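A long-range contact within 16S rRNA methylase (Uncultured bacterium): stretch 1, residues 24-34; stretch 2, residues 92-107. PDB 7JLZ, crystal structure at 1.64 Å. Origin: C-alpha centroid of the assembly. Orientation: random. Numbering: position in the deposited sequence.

Stretch 1, residues 24-34: YKKVEVDLGTG
Stretch 2 92-107: GTADKLTIILPWGSLL

Two parallel strands, ending at Leu31 and Ile100, lie side by side, axes 4.8 Å apart at closest and 16° from parallel. Glu28 pairs with Lys96, Val29 with Leu97, Asp30 with Thr98 and Leu31 with Ile99 (CA-CA 4.7 to 4.9 Å). Lys26 to Leu31 are extended, phi -107 to -135°, psi 117 to 144°. The contact buries 817 Å², both sides summed.

At Val27 (t), N donates to Asp95 OD2 (2.8 Å). Asp95 (m) points its CA-to-CB bond toward stretch 1, and its carboxylate takes up the Val27 amide. Val27 O accepts from Lys96 N (3.2 Å) and, weakly, from Asp95 N (2.8 Å).

Glu28 (t, t) shares a polar face with Asp30 (m), Lys96 (all t) and Thr98 (m). One water links Glu28 OE2 (2.5 Å), Lys96 NZ (2.8 Å) and Thr98 OG1 (2.8 Å). Glu28 OE2 lies 2.6 Å from Asp30 OD1.

Val29 (t) hydrogen-bonds through N to Lys96 O and through O to Thr98 N, both 2.9 Å. Val29, Leu31, Leu97 and Ile99 form the buried apolar face. Val29 CG1 meets Leu97 CD1, and CG2 meets Ala94 CB, both 3.8 Å.

Leu31 (m, t) hydrogen-bonds through N to Thr98 O (2.8 Å) and through O to Ile100 N (2.9 Å). Its side chain packs on Leu97 (t, p), and CB sits 3.8 Å above the five-membered ring centroid of Trp103 (chi1 t, chi2 66°).

Gly32 turns to phi/psi 82/22°, angles that call for glycine. A CB there would also clash with Ile100 O, at 1.9 Å.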

# COMPACT_ATOMS: atom_id res chain seq x y z
N TYR A 24 8.44 17.53 -0.66
CA TYR A 24 7.12 17.28 -0.10
C TYR A 24 7.17 17.19 1.42
O TYR A 24 8.18 16.79 2.01
CB TYR A 24 6.54 15.98 -0.65
CG TYR A 24 6.35 16.02 -2.14
CD1 TYR A 24 5.16 16.47 -2.69
CD2 TYR A 24 7.37 15.62 -3.00
CE1 TYR A 24 4.98 16.52 -4.06
CE2 TYR A 24 7.19 15.65 -4.36
CZ TYR A 24 5.99 16.10 -4.89
OH TYR A 24 5.81 16.14 -6.25
N LYS A 25 6.06 17.58 2.06
CA LYS A 25 5.94 17.50 3.51
C LYS A 25 5.49 16.13 3.99
O LYS A 25 5.74 15.78 5.15
CB LYS A 25 4.97 18.57 4.01
CG LYS A 25 5.48 19.98 3.81
CD LYS A 25 6.83 20.16 4.49
CE LYS A 25 7.58 21.39 3.97
NZ LYS A 25 8.19 21.14 2.63
N LYS A 26 4.82 15.35 3.14
CA LYS A 26 4.41 13.99 3.44
C LYS A 26 4.73 13.09 2.26
O LYS A 26 4.54 13.48 1.11
CB LYS A 26 2.90 13.86 3.71
CG LYS A 26 2.31 14.65 4.86
CD LYS A 26 0.80 14.36 4.91
CE LYS A 26 0.09 15.06 6.06
NZ LYS A 26 -0.12 16.51 5.81
N VAL A 27 5.16 11.87 2.56
CA VAL A 27 5.39 10.83 1.56
C VAL A 27 4.53 9.63 1.94
O VAL A 27 4.49 9.24 3.11
CB VAL A 27 6.87 10.44 1.46
CG1 VAL A 27 7.07 9.27 0.50
CG2 VAL A 27 7.71 11.64 1.02
N GLU A 28 3.83 9.07 0.95
CA GLU A 28 3.02 7.88 1.15
C GLU A 28 3.45 6.81 0.15
O GLU A 28 3.59 7.10 -1.05
CB GLU A 28 1.53 8.18 0.99
CG GLU A 28 0.68 6.91 1.08
CD GLU A 28 -0.81 7.20 1.19
OE1 GLU A 28 -1.17 8.24 1.77
OE2 GLU A 28 -1.61 6.37 0.68
N VAL A 29 3.66 5.60 0.63
CA VAL A 29 3.99 4.45 -0.21
C VAL A 29 2.76 3.55 -0.26
O VAL A 29 2.20 3.22 0.79
CB VAL A 29 5.22 3.69 0.32
CG1 VAL A 29 5.40 2.38 -0.43
CG2 VAL A 29 6.46 4.60 0.23
N ASP A 30 2.38 3.13 -1.46
CA ASP A 30 1.13 2.39 -1.70
C ASP A 30 1.45 1.05 -2.35
O ASP A 30 1.96 1.00 -3.47
CB ASP A 30 0.20 3.20 -2.59
CG ASP A 30 -0.25 4.47 -1.93
OD1 ASP A 30 -0.71 4.37 -0.77
OD2 ASP A 30 -0.12 5.55 -2.53
N LEU A 31 1.12 -0.04 -1.65
CA LEU A 31 1.38 -1.39 -2.13
C LEU A 31 0.07 -2.10 -2.39
O LEU A 31 -0.90 -1.91 -1.65
CB LEU A 31 2.17 -2.21 -1.10
CG LEU A 31 3.40 -1.54 -0.51
CD1 LEU A 31 4.05 -2.49 0.47
CD2 LEU A 31 4.33 -1.16 -1.64
N GLY A 32 0.04 -2.93 -3.43
CA GLY A 32 -1.15 -3.71 -3.71
C GLY A 32 -2.24 -2.98 -4.47
O GLY A 32 -3.41 -3.38 -4.39
N THR A 33 -1.90 -1.92 -5.18
CA THR A 33 -2.93 -1.13 -5.86
C THR A 33 -3.38 -1.74 -7.18
O THR A 33 -4.29 -1.20 -7.81
CB THR A 33 -2.46 0.31 -6.09
OG1 THR A 33 -1.37 0.31 -7.02
CG2 THR A 33 -1.98 0.95 -4.78
N GLY A 34 -2.79 -2.86 -7.61
CA GLY A 34 -3.25 -3.46 -8.86
C GLY A 34 -2.64 -2.78 -10.07
O GLY A 34 -1.68 -3.28 -10.66
N GLY A 92 12.67 3.64 5.07
CA GLY A 92 12.72 4.77 5.97
C GLY A 92 12.17 6.07 5.43
O GLY A 92 12.43 7.12 6.03
N THR A 93 11.40 6.03 4.34
CA THR A 93 10.97 7.26 3.66
C THR A 93 9.50 7.62 3.85
O THR A 93 9.13 8.76 3.56
CB THR A 93 11.24 7.18 2.14
OG1 THR A 93 10.40 6.18 1.55
CG2 THR A 93 12.71 6.87 1.85
N ALA A 94 8.66 6.69 4.31
CA ALA A 94 7.21 6.86 4.23
C ALA A 94 6.64 7.41 5.53
O ALA A 94 6.83 6.82 6.60
CB ALA A 94 6.53 5.54 3.89
N ASP A 95 5.90 8.51 5.43
CA ASP A 95 5.06 8.95 6.54
C ASP A 95 3.82 8.08 6.66
O ASP A 95 3.27 7.92 7.76
CB ASP A 95 4.66 10.41 6.34
CG ASP A 95 5.85 11.34 6.29
OD1 ASP A 95 6.51 11.53 7.34
OD2 ASP A 95 6.16 11.86 5.19
N LYS A 96 3.36 7.51 5.55
CA LYS A 96 2.24 6.59 5.56
C LYS A 96 2.50 5.47 4.56
O LYS A 96 3.00 5.72 3.47
CB LYS A 96 0.92 7.28 5.22
CG LYS A 96 -0.27 6.32 5.34
CD LYS A 96 -1.59 6.91 4.91
CE LYS A 96 -2.72 5.91 5.16
NZ LYS A 96 -4.04 6.43 4.72
N LEU A 97 2.16 4.25 4.97
CA LEU A 97 2.27 3.06 4.14
C LEU A 97 0.89 2.44 4.07
O LEU A 97 0.32 2.06 5.10
CB LEU A 97 3.27 2.06 4.74
CG LEU A 97 3.38 0.70 4.06
CD1 LEU A 97 3.83 0.84 2.61
CD2 LEU A 97 4.36 -0.18 4.85
N THR A 98 0.34 2.35 2.87
CA THR A 98 -0.96 1.71 2.66
C THR A 98 -0.74 0.40 1.91
O THR A 98 -0.08 0.37 0.87
CB THR A 98 -1.93 2.64 1.93
OG1 THR A 98 -2.15 3.80 2.76
CG2 THR A 98 -3.29 1.95 1.67
N ILE A 99 -1.29 -0.69 2.46
CA ILE A 99 -1.10 -2.03 1.94
C ILE A 99 -2.48 -2.60 1.61
O ILE A 99 -3.25 -2.91 2.53
CB ILE A 99 -0.37 -2.94 2.93
CG1 ILE A 99 0.95 -2.31 3.40
CG2 ILE A 99 -0.11 -4.28 2.28
CD1 ILE A 99 1.61 -3.08 4.55
N ILE A 100 -2.80 -2.72 0.33
CA ILE A 100 -4.06 -3.32 -0.10
C ILE A 100 -3.72 -4.76 -0.47
O ILE A 100 -3.26 -5.04 -1.58
CB ILE A 100 -4.70 -2.55 -1.26
CG1 ILE A 100 -4.82 -1.07 -0.87
CG2 ILE A 100 -6.06 -3.17 -1.62
CD1 ILE A 100 -5.19 -0.15 -2.01
N LEU A 101 -3.96 -5.67 0.47
CA LEU A 101 -3.53 -7.05 0.26
C LEU A 101 -4.33 -7.68 -0.88
O LEU A 101 -5.46 -7.26 -1.17
CB LEU A 101 -3.67 -7.85 1.56
CG LEU A 101 -2.60 -7.52 2.61
CD1 LEU A 101 -2.84 -8.32 3.88
CD2 LEU A 101 -1.22 -7.80 2.08
N PRO A 102 -3.76 -8.67 -1.57
CA PRO A 102 -2.40 -9.18 -1.40
C PRO A 102 -1.34 -8.36 -2.11
O PRO A 102 -1.63 -7.61 -3.06
CB PRO A 102 -2.49 -10.57 -2.02
CG PRO A 102 -3.49 -10.41 -3.11
CD PRO A 102 -4.52 -9.46 -2.56
N TRP A 103 -0.10 -8.47 -1.63
CA TRP A 103 1.06 -7.92 -2.33
C TRP A 103 2.13 -9.00 -2.23
O TRP A 103 3.06 -8.92 -1.44
CB TRP A 103 1.52 -6.59 -1.72
CG TRP A 103 2.47 -5.81 -2.59
CD1 TRP A 103 2.20 -5.25 -3.81
CD2 TRP A 103 3.85 -5.49 -2.31
NE1 TRP A 103 3.32 -4.60 -4.29
CE2 TRP A 103 4.34 -4.74 -3.40
CE3 TRP A 103 4.71 -5.77 -1.24
CZ2 TRP A 103 5.64 -4.26 -3.44
CZ3 TRP A 103 6.01 -5.29 -1.29
CH2 TRP A 103 6.46 -4.55 -2.39
N GLY A 104 1.98 -10.04 -3.05
CA GLY A 104 2.98 -11.09 -3.09
C GLY A 104 2.99 -11.86 -1.79
O GLY A 104 1.94 -12.26 -1.26
N SER A 105 4.18 -12.06 -1.24
CA SER A 105 4.34 -12.83 -0.01
C SER A 105 4.06 -12.01 1.25
O SER A 105 4.08 -12.57 2.35
CB SER A 105 5.76 -13.39 0.07
OG SER A 105 6.70 -12.33 -0.03
N LEU A 106 3.81 -10.71 1.12
CA LEU A 106 3.69 -9.85 2.30
C LEU A 106 2.46 -10.22 3.11
O LEU A 106 1.34 -10.18 2.60
CB LEU A 106 3.62 -8.38 1.87
CG LEU A 106 3.72 -7.38 3.01
CD1 LEU A 106 5.03 -7.58 3.78
CD2 LEU A 106 3.60 -5.96 2.50
N LEU A 107 2.66 -10.57 4.38
CA LEU A 107 1.56 -10.91 5.29
C LEU A 107 0.71 -12.04 4.72
O LEU A 107 -0.50 -12.09 4.91
CB LEU A 107 0.70 -9.68 5.60
CG LEU A 107 1.37 -8.53 6.36
CD1 LEU A 107 0.49 -7.30 6.35
CD2 LEU A 107 1.74 -8.93 7.79
O HOH W 1 -3.72 5.93 1.96